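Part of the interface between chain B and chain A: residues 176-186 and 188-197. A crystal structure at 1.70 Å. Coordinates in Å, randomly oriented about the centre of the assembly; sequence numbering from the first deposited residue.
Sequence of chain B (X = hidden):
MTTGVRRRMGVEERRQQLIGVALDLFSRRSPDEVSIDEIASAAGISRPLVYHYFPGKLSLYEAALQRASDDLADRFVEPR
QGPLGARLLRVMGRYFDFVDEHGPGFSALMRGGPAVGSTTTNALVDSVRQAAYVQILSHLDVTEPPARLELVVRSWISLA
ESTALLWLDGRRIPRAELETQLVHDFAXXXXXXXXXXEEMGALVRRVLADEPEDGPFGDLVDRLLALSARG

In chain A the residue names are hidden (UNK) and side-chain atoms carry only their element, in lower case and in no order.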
ATOM      1  N   ALA B 176     -19.996   3.643   4.391  1.00 18.05           N
ATOM      2  CA  ALA B 176     -20.728   3.706   3.125  1.00 18.40           C
ATOM      3  C   ALA B 176     -20.010   4.602   2.102  1.00 18.14           C
ATOM      4  O   ALA B 176     -19.985   4.297   0.905  1.00 18.14           O
ATOM      5  CB  ALA B 176     -22.145   4.181   3.360  1.00 17.90           C
ATOM      6  N   GLU B 177     -19.451   5.705   2.590  1.00 17.89           N
ATOM      7  CA  GLU B 177     -18.720   6.650   1.763  1.00 18.11           C
ATOM      8  C   GLU B 177     -17.443   5.980   1.251  1.00 17.38           C
ATOM      9  O   GLU B 177     -17.109   6.079   0.086  1.00 17.65           O
ATOM     10  CB  GLU B 177     -18.392   7.897   2.569  1.00 18.68           C
ATOM     11  CG  GLU B 177     -17.580   8.942   1.796  1.00 20.08           C
ATOM     12  CD  GLU B 177     -17.410  10.221   2.562  1.00 22.16           C
ATOM     13  OE1 GLU B 177     -18.299  10.553   3.379  1.00 19.62           O
ATOM     14  OE2 GLU B 177     -16.391  10.908   2.330  1.00 21.86           O
ATOM     15  N   LEU B 178     -16.737   5.287   2.128  1.00 16.95           N
ATOM     16  CA  LEU B 178     -15.454   4.679   1.706  1.00 16.34           C
ATOM     17  C   LEU B 178     -15.658   3.511   0.748  1.00 16.61           C
ATOM     18  O   LEU B 178     -14.828   3.269  -0.127  1.00 16.66           O
ATOM     19  CB  LEU B 178     -14.638   4.235   2.933  1.00 16.95           C
ATOM     20  CG  LEU B 178     -14.173   5.425   3.801  1.00 15.39           C
ATOM     21  CD1 LEU B 178     -13.332   4.943   4.993  1.00 16.74           C
ATOM     22  CD2 LEU B 178     -13.405   6.518   2.960  1.00 17.30           C
ATOM     23  N   GLU B 179     -16.739   2.759   0.936  1.00 15.67           N
ATOM     24  CA  GLU B 179     -17.038   1.643   0.044  1.00 16.55           C
ATOM     25  C   GLU B 179     -17.244   2.166  -1.382  1.00 16.16           C
ATOM     26  O   GLU B 179     -16.598   1.708  -2.336  1.00 15.99           O
ATOM     27  CB  GLU B 179     -18.305   0.924   0.516  1.00 16.74           C
ATOM     28  CG  GLU B 179     -18.059   0.055   1.792  1.00 16.58           C
ATOM     29  CD  GLU B 179     -19.346  -0.367   2.483  1.00 19.94           C
ATOM     30  OE1 GLU B 179     -20.420  -0.337   1.837  1.00 22.68           O
ATOM     31  OE2 GLU B 179     -19.293  -0.684   3.702  1.00 21.83           O
ATOM     32  N   THR B 180     -18.129   3.148  -1.529  1.00 15.58           N
ATOM     33  CA  THR B 180     -18.340   3.726  -2.859  1.00 16.39           C
ATOM     34  C   THR B 180     -17.065   4.467  -3.332  1.00 16.09           C
ATOM     35  O   THR B 180     -16.722   4.405  -4.505  1.00 16.67           O
ATOM     36  CB  THR B 180     -19.593   4.641  -2.905  1.00 17.48           C
ATOM     37  OG1 THR B 180     -19.713   5.190  -4.224  1.00 21.25           O
ATOM     38  CG2 THR B 180     -19.485   5.773  -1.915  1.00 17.86           C
ATOM     39  N   GLN B 181     -16.369   5.155  -2.429  1.00 15.72           N
ATOM     40  CA  GLN B 181     -15.096   5.818  -2.793  1.00 15.87           C
ATOM     41  C   GLN B 181     -14.130   4.805  -3.409  1.00 15.29           C
ATOM     42  O   GLN B 181     -13.494   5.101  -4.444  1.00 15.94           O
ATOM     43  CB  GLN B 181     -14.461   6.500  -1.572  1.00 16.10           C
ATOM     44  CG  GLN B 181     -13.074   7.141  -1.882  1.00 16.59           C
ATOM     45  CD  GLN B 181     -12.719   8.200  -0.879  1.00 18.33           C
ATOM     46  OE1 GLN B 181     -13.355   9.248  -0.840  1.00 19.61           O
ATOM     47  NE2 GLN B 181     -11.720   7.943  -0.061  1.00 18.38           N
ATOM     48  N   LEU B 182     -14.031   3.610  -2.813  1.00 14.86           N
ATOM     49  CA  LEU B 182     -13.144   2.571  -3.360  1.00 15.17           C
ATOM     50  C   LEU B 182     -13.556   2.064  -4.750  1.00 15.33           C
ATOM     51  O   LEU B 182     -12.690   1.771  -5.610  1.00 14.65           O
ATOM     52  CB  LEU B 182     -12.976   1.409  -2.377  1.00 14.91           C
ATOM     53  CG  LEU B 182     -12.027   1.781  -1.234  1.00 15.85           C
ATOM     54  CD1 LEU B 182     -12.131   0.720  -0.111  1.00 15.85           C
ATOM     55  CD2 LEU B 182     -10.561   1.974  -1.706  1.00 16.90           C
ATOM     56  N   VAL B 183     -14.857   1.946  -4.982  1.00 15.74           N
ATOM     57  CA  VAL B 183     -15.320   1.547  -6.318  1.00 15.62           C
ATOM     58  C   VAL B 183     -14.947   2.640  -7.334  1.00 15.49           C
ATOM     59  O   VAL B 183     -14.433   2.341  -8.427  1.00 16.09           O
ATOM     60  CB  VAL B 183     -16.837   1.286  -6.340  1.00 15.63           C
ATOM     61  CG1 VAL B 183     -17.320   0.954  -7.781  1.00 16.32           C
ATOM     62  CG2 VAL B 183     -17.195   0.146  -5.360  1.00 16.17           C
ATOM     63  N   HIS B 184     -15.215   3.897  -6.989  1.00 15.89           N
ATOM     64  CA  HIS B 184     -14.820   5.025  -7.854  1.00 16.99           C
ATOM     65  C   HIS B 184     -13.310   5.121  -8.057  1.00 17.68           C
ATOM     66  O   HIS B 184     -12.856   5.469  -9.143  1.00 16.92           O
ATOM     67  CB  HIS B 184     -15.408   6.347  -7.389  1.00 16.82           C
ATOM     68  CG  HIS B 184     -16.906   6.415  -7.525  1.00 19.97           C
ATOM     69  ND1 HIS B 184     -17.540   7.108  -8.533  1.00 25.99           N
ATOM     70  CD2 HIS B 184     -17.888   5.868  -6.776  1.00 22.60           C
ATOM     71  CE1 HIS B 184     -18.854   6.989  -8.394  1.00 23.87           C
ATOM     72  NE2 HIS B 184     -19.089   6.234  -7.340  1.00 23.22           N
ATOM     73  N   ASP B 185     -12.538   4.792  -7.010  1.00 16.09           N
ATOM     74  CA  ASP B 185     -11.071   4.756  -7.082  1.00 16.33           C
ATOM     75  C   ASP B 185     -10.610   3.687  -8.070  1.00 15.77           C
ATOM     76  O   ASP B 185      -9.660   3.906  -8.782  1.00 16.06           O
ATOM     77  CB  ASP B 185     -10.467   4.438  -5.698  1.00 14.76           C
ATOM     78  CG  ASP B 185     -10.580   5.581  -4.700  1.00 14.79           C
ATOM     79  OD1 ASP B 185     -10.828   6.759  -5.084  1.00 14.60           O
ATOM     80  OD2 ASP B 185     -10.393   5.272  -3.507  1.00 15.66           O
ATOM     81  N   PHE B 186     -11.262   2.522  -8.110  1.00 15.75           N
ATOM     82  CA  PHE B 186     -10.894   1.515  -9.096  1.00 16.39           C
ATOM     83  C   PHE B 186     -11.071   2.102 -10.498  1.00 16.85           C
ATOM     84  O   PHE B 186     -10.194   1.995 -11.352  1.00 16.85           O
ATOM     85  CB  PHE B 186     -11.758   0.242  -8.957  1.00 17.11           C
ATOM     86  CG  PHE B 186     -11.262  -0.895  -9.811  1.00 17.89           C
ATOM     87  CD1 PHE B 186     -10.379  -1.832  -9.306  1.00 24.27           C
ATOM     88  CD2 PHE B 186     -11.695  -1.023 -11.136  1.00 20.84           C
ATOM     89  CE1 PHE B 186      -9.905  -2.886 -10.123  1.00 24.12           C
ATOM     90  CE2 PHE B 186     -11.230  -2.066 -11.953  1.00 21.36           C
ATOM     91  CZ  PHE B 186     -10.349  -2.991 -11.451  1.00 22.61           C
TER
ATOM     92  N   UNK A 188      -6.801  12.325  -9.159  1.00 16.36           N
ATOM     93  CA  UNK A 188      -8.025  11.536  -9.296  1.00 17.44           C
ATOM     94  C   UNK A 188      -8.584  11.047  -7.956  1.00 18.04           C
ATOM     95  O   UNK A 188      -9.797  11.139  -7.737  1.00 17.43           O
ATOM     96  c   UNK A 188      -7.823  10.378 -10.292  1.00 18.18           C
ATOM     97  N   UNK A 189      -7.716  10.569  -7.073  1.00 16.55           N
ATOM     98  CA  UNK A 189      -8.133  10.168  -5.713  1.00 17.64           C
ATOM     99  C   UNK A 189      -8.745  11.349  -4.968  1.00 17.93           C
ATOM    100  O   UNK A 189      -9.771  11.202  -4.326  1.00 17.75           O
ATOM    101  c   UNK A 189      -5.254   7.749  -4.766  1.00 23.68           C
ATOM    102  c   UNK A 189      -6.989   9.551  -4.901  1.00 18.57           C
ATOM    103  c   UNK A 189      -7.562   7.131  -5.554  1.00 21.73           C
ATOM    104  c   UNK A 189      -6.478   8.236  -5.507  1.00 20.92           C
ATOM    105  N   UNK A 190      -8.129  12.525  -5.081  1.00 17.54           N
ATOM    106  CA  UNK A 190      -8.686  13.701  -4.431  1.00 19.43           C
ATOM    107  C   UNK A 190     -10.029  14.066  -5.047  1.00 18.75           C
ATOM    108  O   UNK A 190     -10.970  14.415  -4.334  1.00 19.79           O
ATOM    109  c   UNK A 190      -6.371  14.540  -3.974  1.00 25.61           C
ATOM    110  c   UNK A 190      -7.725  14.878  -4.545  1.00 19.95           C
ATOM    111 se   UNK A 190      -6.258  15.190  -2.153  1.00 51.60          SE
ATOM    112  c   UNK A 190      -6.085  17.066  -2.849  1.00 37.61           C
ATOM    113  N   UNK A 191     -10.130  14.018  -6.372  1.00 18.40           N
ATOM    114  CA  UNK A 191     -11.399  14.336  -7.034  1.00 17.92           C
ATOM    115  C   UNK A 191     -12.543  13.391  -6.644  1.00 18.14           C
ATOM    116  O   UNK A 191     -13.697  13.820  -6.521  1.00 19.05           O
ATOM    117  c   UNK A 191     -11.241  14.339  -8.515  1.00 18.73           C
ATOM    118  N   UNK A 192     -12.233  12.115  -6.480  1.00 17.79           N
ATOM    119  CA  UNK A 192     -13.239  11.139  -6.064  1.00 18.39           C
ATOM    120  C   UNK A 192     -13.785  11.523  -4.685  1.00 18.32           C
ATOM    121  O   UNK A 192     -15.003  11.561  -4.482  1.00 19.96           O
ATOM    122  c   UNK A 192     -13.632   8.732  -5.371  1.00 19.62           C
ATOM    123  c   UNK A 192     -12.491   9.234  -7.530  1.00 17.03           C
ATOM    124  c   UNK A 192     -12.688   9.682  -6.079  1.00 17.45           C
ATOM    125  N   UNK A 193     -12.887  11.844  -3.759  1.00 18.32           N
ATOM    126  CA  UNK A 193     -13.288  12.221  -2.405  1.00 19.88           C
ATOM    127  C   UNK A 193     -14.104  13.518  -2.415  1.00 20.93           C
ATOM    128  O   UNK A 193     -15.056  13.655  -1.666  1.00 21.66           O
ATOM    129  c   UNK A 193     -12.079  12.400  -1.509  1.00 20.47           C
ATOM    130  o   UNK A 193     -12.465  12.749  -0.185  1.00 21.61           O
ATOM    131  N   UNK A 194     -13.713  14.469  -3.248  1.00 22.34           N
ATOM    132  CA  UNK A 194     -14.447  15.755  -3.371  1.00 23.87           C
ATOM    133  C   UNK A 194     -15.965  15.594  -3.571  1.00 25.77           C
ATOM    134  O   UNK A 194     -16.754  16.511  -3.236  1.00 27.12           O
ATOM    135  c   UNK A 194     -13.843  16.585  -4.496  1.00 23.44           C
ATOM    136  N   UNK A 195     -16.392  14.442  -4.094  1.00 26.89           N
ATOM    137  CA  UNK A 195     -17.829  14.188  -4.302  1.00 27.95           C
ATOM    138  C   UNK A 195     -18.676  14.174  -3.018  1.00 28.99           C
ATOM    139  O   UNK A 195     -19.872  14.445  -3.042  1.00 29.92           O
ATOM    140  c   UNK A 195     -18.027  12.882  -5.100  1.00 28.22           C
ATOM    141  N   UNK A 196     -18.047  13.870  -1.894  1.00 29.75           N
ATOM    142  CA  UNK A 196     -18.765  13.585  -0.664  1.00 31.06           C
ATOM    143  C   UNK A 196     -18.633  14.701   0.335  1.00 31.16           C
ATOM    144  O   UNK A 196     -19.213  14.618   1.425  1.00 31.79           O
ATOM    145  c   UNK A 196     -18.107  11.169  -1.036  1.00 32.30           C
ATOM    146  c   UNK A 196     -17.973   9.094  -2.927  1.00 34.23           C
ATOM    147  o   UNK A 196     -17.935   8.078  -3.861  1.00 35.03           O
ATOM    148  c   UNK A 196     -16.866  10.654  -1.448  1.00 31.78           C
ATOM    149  c   UNK A 196     -16.794   9.617  -2.390  1.00 33.26           C
ATOM    150  c   UNK A 196     -19.213   9.597  -2.535  1.00 34.80           C
ATOM    151  c   UNK A 196     -19.271  10.631  -1.597  1.00 32.01           C
ATOM    152  c   UNK A 196     -18.186  12.304  -0.040  1.00 31.32           C
ATOM    153  N   UNK A 197     -17.848  15.723  -0.021  1.00 31.25           N
ATOM    154  CA  UNK A 197     -17.390  16.704   0.954  1.00 30.91           C
ATOM    155  C   UNK A 197     -17.068  18.058   0.329  1.00 31.32           C
ATOM    156  O   UNK A 197     -16.215  18.153  -0.554  1.00 30.33           O
ATOM    157  o   UNK A 197     -16.509  16.786   3.918  1.00 34.75           O
ATOM    158  c   UNK A 197     -16.153  16.157   1.674  1.00 31.46           C
ATOM    159  c   UNK A 197     -15.808  16.955   2.896  1.00 33.11           C
ATOM    160  o   UNK A 197     -14.850  17.751   2.822  1.00 34.56           O
TER
HETATM  161  O   HOH W   1     -10.360   8.654  -3.368  1.00 18.76           O
HETATM  162  O   HOH W   2     -13.816  10.787   1.229  1.00 18.60           O

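Position 188 of chain A lies in a helix and carries one side-chain carbon. That carbon does not touch the chain B stretch. A single carbon is alanine: A:Ala188.

Position 189 has four side-chain carbons, forked at the second. One terminal carbon lies close to OD1 of B:Asp185. A four-carbon chain forked there is leucine, A:Leu189. Its CD2 is 3.3 Å from B:Asp185 OD1, a contact between a methyl group and a carboxylate oxygen. The polar link here runs through the backbone instead. Water 1 donates to A:Leu189 O at 2.8 Å and to B:Asp185 OD1 at 2.6 Å.

Position 190 has an unbranched side chain of two carbons, a selenium and a final carbon. Its CA-to-CB bond points away from chain B, and it touches nothing in this stretch. The selenium identifies selenomethionine, A:Met190.

Position 191 has one side-chain carbon and is out of reach of the chain B stretch. It is A:Ala191.

Position 192 has three side-chain carbons, one bearing the other two. Its CA-to-CB bond points toward chain B, and it packs against B:Gln181, B:His184 and B:Asp185. This branching is valine, A:Val192, with chi1 in t. Its CG1 lies 3.4 Å from B:Asp185 OD1, 3.6 Å from B:His184 CB and 3.8 Å from B:Gln181 O. One methyl therefore reaches all three residues.

Position 193 has one carbon followed by one oxygen. Its CA is 3.4 Å from B:Gln181 OE1, and its oxygen faces water 2. One carbon and a terminal oxygen make serine, A:Ser193. Its OG donates to water 2 at 2.8 Å. The same water donates to B:Gln181 OE1 at 2.6 Å and to B:Glu177 OE2 at 2.8 Å.

Position 194 has one side-chain carbon, and its CA-to-CB bond points away from chain B. It is A:Ala194.

Position 195 also has one side-chain carbon, out of reach of the chain B stretch. It is A:Ala195.

Position 196 has one carbon, then a six-carbon ring bearing an oxygen. The ring lies among B:Glu177, B:Thr180, B:Gln181 and B:His184. A hydroxyl-bearing ring is tyrosine, A:Tyr196. B:Glu177 CG sits over one ring face, 4.0 Å from the centroid, in a CH-pi contact. B:Gln181 OE1 lies at the ring edge, 3.8 Å from A:Tyr196 CE2. B:Thr180 OG1 donates a weak hydrogen bond to A:Tyr196 OH at 3.4 Å.

Position 197 has two carbons, the second carrying two oxygens. It makes no contact within 4.5 Å of the chain B stretch. This is aspartate, A:Asp197. Its side chain caps a backbone N just past the stretch.

The two helices run at 142° between their N-to-C directions, with axes 9.7 Å apart at closest approach. The chain A stretch thus ascends in number as its partners descend, from B:Asp185 at A:Leu189 to B:Glu177 at A:Tyr196. A:Val192 fills the middle, and A:Tyr196 has the largest area covered by the other stretch. The one direct hydrogen bond is weak. Packing and two bridging waters join the chains, and the waters link polar groups across the contact.

Chain A 188-197: ALMAVSAAYD
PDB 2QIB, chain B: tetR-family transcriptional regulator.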